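Local atomic coordinates of adenosine deaminase 1 (Arthrobacter aurescens, PDB entry 3RYS), a protein that probably catalyses the zinc-dependent hydrolytic deamination of adenine to hypoxanthine and ammonium, a step of purine salvage and nitrogen catabolism. Residues 54-59 against 63-68; 30-35 against 48-53. All coordinates share one frame; numbering follows the deposited sequence.

Contact 1 (54-59 against 63-68); sequences YEFTDL and LDLYYA. With ADE (adenine), chain D.
L65 sends its CD2 methyl almost perpendicularly onto the phenol ring of Y54, 3.7 Å from the ring centroid and only 11° off its normal, a CH-pi contact centred on the face. The same methyl meets F56 differently: it lies near that ring's plane, 4.0 Å from CE1, so one branch touches a face and an edge at once. With CG anti to the backbone N (chi1 -174°), L65 reaches out of the helix to both rings. Further along, the loop runs into helix 59-69, whose first turn is closed by L63 N bonding to L59 O at 2.9 Å. In this TIM-barrel deaminase that turn lines the adenine pocket. L59 CD1 and L63 CD2 lie over the same face of the base, 3.6 Å from N1 and from N9 respectively, while its C8 edge abuts one face of the Y66 ring, toward the rim, and the Y66 hydroxyl is hydrogen-bonded to D103. These buried residues contrast with the outer side of the loop, where E55 and T57 turn to the surface and D64 is exposed on the helix. Between them D58, partly exposed, caps the helix N-terminus with its side chain.

Contact 2 (30-35 against 48-53); sequences LIFALA and EELREK
L50 inserts its CD2 methyl between two side chains of the facing helix, at the edge of the F32 ring and beside the end of I31. The approach to F32 is in the plane of the ring, with CD2 3.8 Å from CE1, so the leucine meets the rim of the phenyl group. The side chains of F32 and L50 run antiparallel and overlap near their ends. I31 completes the group more loosely: its CD1 lies 4.1 Å from L50 CD2, and the two side chains meet at a slant. An extended I31, with CD1 anti to CA (chi2 -177°), carries that terminal methyl across to the leucine. The nearest backbones, at F32 and L50, stand 9.7 Å apart between CA atoms, a spacing bridged wholly by apolar side chains, and the interface is correspondingly small, burying 122 Å² in all. Helices 28-37 and 47-51 belong to the segment that follows the first barrel strand, 15-17, and precedes helix 59-69, a helical excursion between the first two barrel strands, on the side where adenine and zinc are bound. I31 is nevertheless about 14 Å from the adenine, measured between side chain and ligand, so the contact joins two outer helices and has no direct part in the pocket. Neighbouring residues extend the join: L50 also packs on P28 and Y44, I31 on L26, and R51 forms a salt bridge with E29 at the start of helix 28-37. On the outward side E48 and E52 are exposed.

Contact 2 closes before contact 1 opens, so the two stand in series along the chain, with helix 47-51 leading into the loop that ends in helix 59-69. Their centres are about 14 Å apart and on the same side of the chain's centre, in the region between the first and second strands of the barrel. They also touch: L65 CD2 packs 3.6 Å from K53 O, and Y54 OH lies 4.2 Å from I31 CD1. Contact 1 thus forms the inner layer, reaching adenine through helix 59-69, and contact 2 the outer one, joining helices 28-37 and 47-51; helix 59-69 carries its adenine-lining residues on one face and L65 on another, toward contact 2.

Contact 1 (54-59 against 63-68)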
# COMPACT_ATOMS: atom_id res chain seq x y z
N TYR A 54 -10.00 -16.97 -2.87
CA TYR A 54 -8.87 -16.20 -2.37
C TYR A 54 -7.60 -17.03 -2.17
O TYR A 54 -6.73 -16.65 -1.39
CB TYR A 54 -9.25 -15.50 -1.06
CG TYR A 54 -10.15 -14.29 -1.25
CD1 TYR A 54 -11.44 -14.43 -1.75
CD2 TYR A 54 -9.71 -13.02 -0.92
CE1 TYR A 54 -12.26 -13.33 -1.92
CE2 TYR A 54 -10.52 -11.91 -1.09
CZ TYR A 54 -11.80 -12.07 -1.59
OH TYR A 54 -12.60 -10.97 -1.74
N GLU A 55 -7.48 -18.16 -2.86
CA GLU A 55 -6.23 -18.90 -2.83
C GLU A 55 -5.40 -18.55 -4.06
O GLU A 55 -5.66 -19.05 -5.15
CB GLU A 55 -6.48 -20.41 -2.77
CG GLU A 55 -5.20 -21.19 -2.49
CD GLU A 55 -5.40 -22.69 -2.58
OE1 GLU A 55 -6.41 -23.13 -3.18
OE2 GLU A 55 -4.55 -23.44 -2.05
N PHE A 56 -4.40 -17.70 -3.86
CA PHE A 56 -3.64 -17.15 -4.98
C PHE A 56 -2.42 -17.99 -5.32
O PHE A 56 -1.92 -18.74 -4.48
CB PHE A 56 -3.26 -15.70 -4.71
CG PHE A 56 -4.41 -14.86 -4.23
CD1 PHE A 56 -5.41 -14.48 -5.10
CD2 PHE A 56 -4.49 -14.45 -2.91
CE1 PHE A 56 -6.47 -13.72 -4.67
CE2 PHE A 56 -5.55 -13.68 -2.47
CZ PHE A 56 -6.54 -13.32 -3.35
N THR A 57 -1.95 -17.86 -6.55
CA THR A 57 -0.83 -18.65 -7.06
C THR A 57 0.36 -17.76 -7.36
O THR A 57 1.51 -18.21 -7.33
CB THR A 57 -1.24 -19.38 -8.34
OG1 THR A 57 -2.53 -19.97 -8.16
CG2 THR A 57 -0.23 -20.46 -8.70
N ASP A 58 0.07 -16.51 -7.68
CA ASP A 58 1.08 -15.51 -8.02
C ASP A 58 0.40 -14.14 -8.03
O ASP A 58 -0.79 -14.04 -7.74
CB ASP A 58 1.73 -15.81 -9.38
CG ASP A 58 0.72 -15.90 -10.52
OD1 ASP A 58 -0.49 -15.77 -10.29
OD2 ASP A 58 1.16 -16.12 -11.68
N LEU A 59 1.15 -13.09 -8.35
CA LEU A 59 0.58 -11.75 -8.36
C LEU A 59 -0.63 -11.67 -9.28
O LEU A 59 -1.65 -11.06 -8.94
CB LEU A 59 1.62 -10.71 -8.79
CG LEU A 59 1.11 -9.27 -8.86
CD1 LEU A 59 0.58 -8.82 -7.51
CD2 LEU A 59 2.20 -8.32 -9.35
N LEU A 63 -4.44 -10.14 -8.86
CA LEU A 63 -4.90 -8.98 -9.62
C LEU A 63 -6.24 -9.27 -10.30
O LEU A 63 -7.15 -8.43 -10.30
CB LEU A 63 -3.85 -8.54 -10.65
CG LEU A 63 -2.58 -7.87 -10.12
CD1 LEU A 63 -1.61 -7.56 -11.26
CD2 LEU A 63 -2.91 -6.60 -9.36
N ASP A 64 -6.37 -10.46 -10.88
CA ASP A 64 -7.60 -10.82 -11.57
C ASP A 64 -8.83 -10.65 -10.68
O ASP A 64 -9.83 -10.06 -11.09
CB ASP A 64 -7.52 -12.25 -12.12
CG ASP A 64 -6.57 -12.36 -13.30
OD1 ASP A 64 -6.30 -11.33 -13.95
OD2 ASP A 64 -6.09 -13.48 -13.57
N LEU A 65 -8.75 -11.16 -9.45
CA LEU A 65 -9.85 -11.01 -8.50
C LEU A 65 -9.96 -9.54 -8.07
O LEU A 65 -11.03 -8.94 -8.11
CB LEU A 65 -9.64 -11.92 -7.29
CG LEU A 65 -10.77 -11.97 -6.27
CD1 LEU A 65 -12.00 -12.60 -6.88
CD2 LEU A 65 -10.35 -12.73 -5.02
N TYR A 66 -8.82 -8.98 -7.67
CA TYR A 66 -8.69 -7.59 -7.27
C TYR A 66 -9.39 -6.62 -8.23
O TYR A 66 -10.11 -5.72 -7.80
CB TYR A 66 -7.20 -7.27 -7.18
CG TYR A 66 -6.81 -5.83 -6.94
CD1 TYR A 66 -6.32 -5.05 -7.98
CD2 TYR A 66 -6.87 -5.27 -5.67
CE1 TYR A 66 -5.93 -3.74 -7.76
CE2 TYR A 66 -6.48 -3.96 -5.45
CZ TYR A 66 -6.01 -3.20 -6.50
OH TYR A 66 -5.62 -1.89 -6.30
N TYR A 67 -9.18 -6.82 -9.53
CA TYR A 67 -9.83 -5.99 -10.54
C TYR A 67 -11.30 -6.36 -10.73
O TYR A 67 -12.15 -5.48 -10.91
CB TYR A 67 -9.09 -6.10 -11.88
CG TYR A 67 -7.72 -5.47 -11.84
CD1 TYR A 67 -7.55 -4.19 -11.33
CD2 TYR A 67 -6.60 -6.15 -12.29
CE1 TYR A 67 -6.30 -3.60 -11.28
CE2 TYR A 67 -5.35 -5.57 -12.25
CZ TYR A 67 -5.21 -4.30 -11.74
OH TYR A 67 -3.97 -3.70 -11.68
N ALA A 68 -11.60 -7.65 -10.69
CA ALA A 68 -12.97 -8.12 -10.85
C ALA A 68 -13.88 -7.49 -9.81
O ALA A 68 -14.99 -7.05 -10.13
CB ALA A 68 -13.03 -9.63 -10.75
N9 ADE D . -1.92 -3.94 -7.16
C8 ADE D . -2.47 -3.96 -5.90
N7 ADE D . -1.69 -4.48 -4.98
C5 ADE D . -0.54 -4.82 -5.68
C6 ADE D . 0.68 -5.41 -5.28
N6 ADE D . 0.93 -5.77 -4.02
N1 ADE D . 1.62 -5.61 -6.23
C2 ADE D . 1.35 -5.25 -7.50
N3 ADE D . 0.25 -4.68 -7.99
C4 ADE D . -0.67 -4.49 -7.03

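Contact 2 (30-35 against 48-53)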
# COMPACT_ATOMS: atom_id res chain seq x y z
N LEU A 30 -18.74 -5.88 2.15
CA LEU A 30 -18.98 -4.60 1.47
C LEU A 30 -19.23 -4.81 -0.01
O LEU A 30 -20.07 -4.14 -0.61
CB LEU A 30 -17.81 -3.64 1.69
CG LEU A 30 -18.04 -2.24 1.12
CD1 LEU A 30 -19.39 -1.69 1.56
CD2 LEU A 30 -16.91 -1.29 1.53
N ILE A 31 -18.50 -5.74 -0.60
CA ILE A 31 -18.69 -6.09 -2.00
C ILE A 31 -20.16 -6.45 -2.28
O ILE A 31 -20.79 -5.89 -3.17
CB ILE A 31 -17.76 -7.25 -2.43
CG1 ILE A 31 -16.30 -6.83 -2.25
CG2 ILE A 31 -18.02 -7.64 -3.86
CD1 ILE A 31 -15.29 -7.87 -2.71
N PHE A 32 -20.70 -7.38 -1.49
CA PHE A 32 -22.10 -7.77 -1.64
C PHE A 32 -23.08 -6.64 -1.34
O PHE A 32 -24.15 -6.57 -1.94
CB PHE A 32 -22.40 -8.99 -0.77
CG PHE A 32 -22.13 -10.29 -1.46
CD1 PHE A 32 -20.83 -10.71 -1.70
CD2 PHE A 32 -23.18 -11.10 -1.87
CE1 PHE A 32 -20.58 -11.90 -2.34
CE2 PHE A 32 -22.93 -12.30 -2.50
CZ PHE A 32 -21.63 -12.70 -2.74
N ALA A 33 -22.72 -5.76 -0.42
CA ALA A 33 -23.58 -4.64 -0.07
C ALA A 33 -23.64 -3.61 -1.21
O ALA A 33 -24.71 -3.10 -1.55
CB ALA A 33 -23.12 -3.98 1.22
N LEU A 34 -22.48 -3.31 -1.79
CA LEU A 34 -22.41 -2.34 -2.88
C LEU A 34 -23.03 -2.91 -4.14
O LEU A 34 -23.67 -2.20 -4.91
CB LEU A 34 -20.96 -1.91 -3.12
CG LEU A 34 -20.33 -1.16 -1.94
CD1 LEU A 34 -18.88 -0.81 -2.23
CD2 LEU A 34 -21.13 0.08 -1.61
N ALA A 35 -22.83 -4.21 -4.36
CA ALA A 35 -23.48 -4.89 -5.47
C ALA A 35 -24.98 -4.70 -5.36
O ALA A 35 -25.65 -4.36 -6.33
CB ALA A 35 -23.13 -6.38 -5.47
N GLU A 48 -19.82 -16.92 0.47
CA GLU A 48 -18.93 -18.03 0.78
C GLU A 48 -18.17 -18.48 -0.47
O GLU A 48 -16.97 -18.78 -0.40
CB GLU A 48 -19.71 -19.20 1.38
CG GLU A 48 -18.83 -20.35 1.84
CD GLU A 48 -19.63 -21.58 2.20
OE1 GLU A 48 -20.81 -21.66 1.80
OE2 GLU A 48 -19.08 -22.47 2.88
N GLU A 49 -18.87 -18.54 -1.60
CA GLU A 49 -18.24 -18.93 -2.86
C GLU A 49 -17.20 -17.89 -3.25
O GLU A 49 -16.21 -18.21 -3.91
CB GLU A 49 -19.27 -19.07 -3.98
CG GLU A 49 -18.66 -19.48 -5.32
CD GLU A 49 -19.63 -19.34 -6.48
OE1 GLU A 49 -20.86 -19.45 -6.27
OE2 GLU A 49 -19.16 -19.11 -7.62
N LEU A 50 -17.43 -16.65 -2.83
CA LEU A 50 -16.47 -15.59 -3.07
C LEU A 50 -15.18 -15.81 -2.26
O LEU A 50 -14.09 -15.83 -2.84
CB LEU A 50 -17.07 -14.21 -2.76
CG LEU A 50 -16.09 -13.04 -2.75
CD1 LEU A 50 -15.26 -13.00 -4.02
CD2 LEU A 50 -16.82 -11.72 -2.54
N ARG A 51 -15.31 -15.98 -0.95
CA ARG A 51 -14.14 -16.18 -0.09
C ARG A 51 -13.33 -17.39 -0.55
O ARG A 51 -12.12 -17.47 -0.33
CB ARG A 51 -14.55 -16.36 1.37
CG ARG A 51 -15.56 -15.34 1.87
CD ARG A 51 -15.50 -15.20 3.39
NE ARG A 51 -14.36 -14.39 3.82
CZ ARG A 51 -14.46 -13.15 4.29
NH1 ARG A 51 -15.65 -12.57 4.43
NH2 ARG A 51 -13.37 -12.49 4.65
N GLU A 52 -14.02 -18.32 -1.20
CA GLU A 52 -13.41 -19.53 -1.72
C GLU A 52 -12.40 -19.23 -2.82
O GLU A 52 -11.56 -20.07 -3.15
CB GLU A 52 -14.52 -20.44 -2.27
CG GLU A 52 -14.13 -21.88 -2.46
CD GLU A 52 -15.33 -22.76 -2.75
OE1 GLU A 52 -16.47 -22.33 -2.46
OE2 GLU A 52 -15.15 -23.88 -3.27
N LYS A 53 -12.47 -18.03 -3.38
CA LYS A 53 -11.65 -17.66 -4.53
C LYS A 53 -10.37 -16.92 -4.15
O LYS A 53 -9.72 -16.32 -5.01
CB LYS A 53 -12.45 -16.83 -5.53
CG LYS A 53 -13.54 -17.60 -6.26
CD LYS A 53 -14.15 -16.76 -7.36
CE LYS A 53 -15.15 -17.57 -8.18
NZ LYS A 53 -15.76 -16.76 -9.28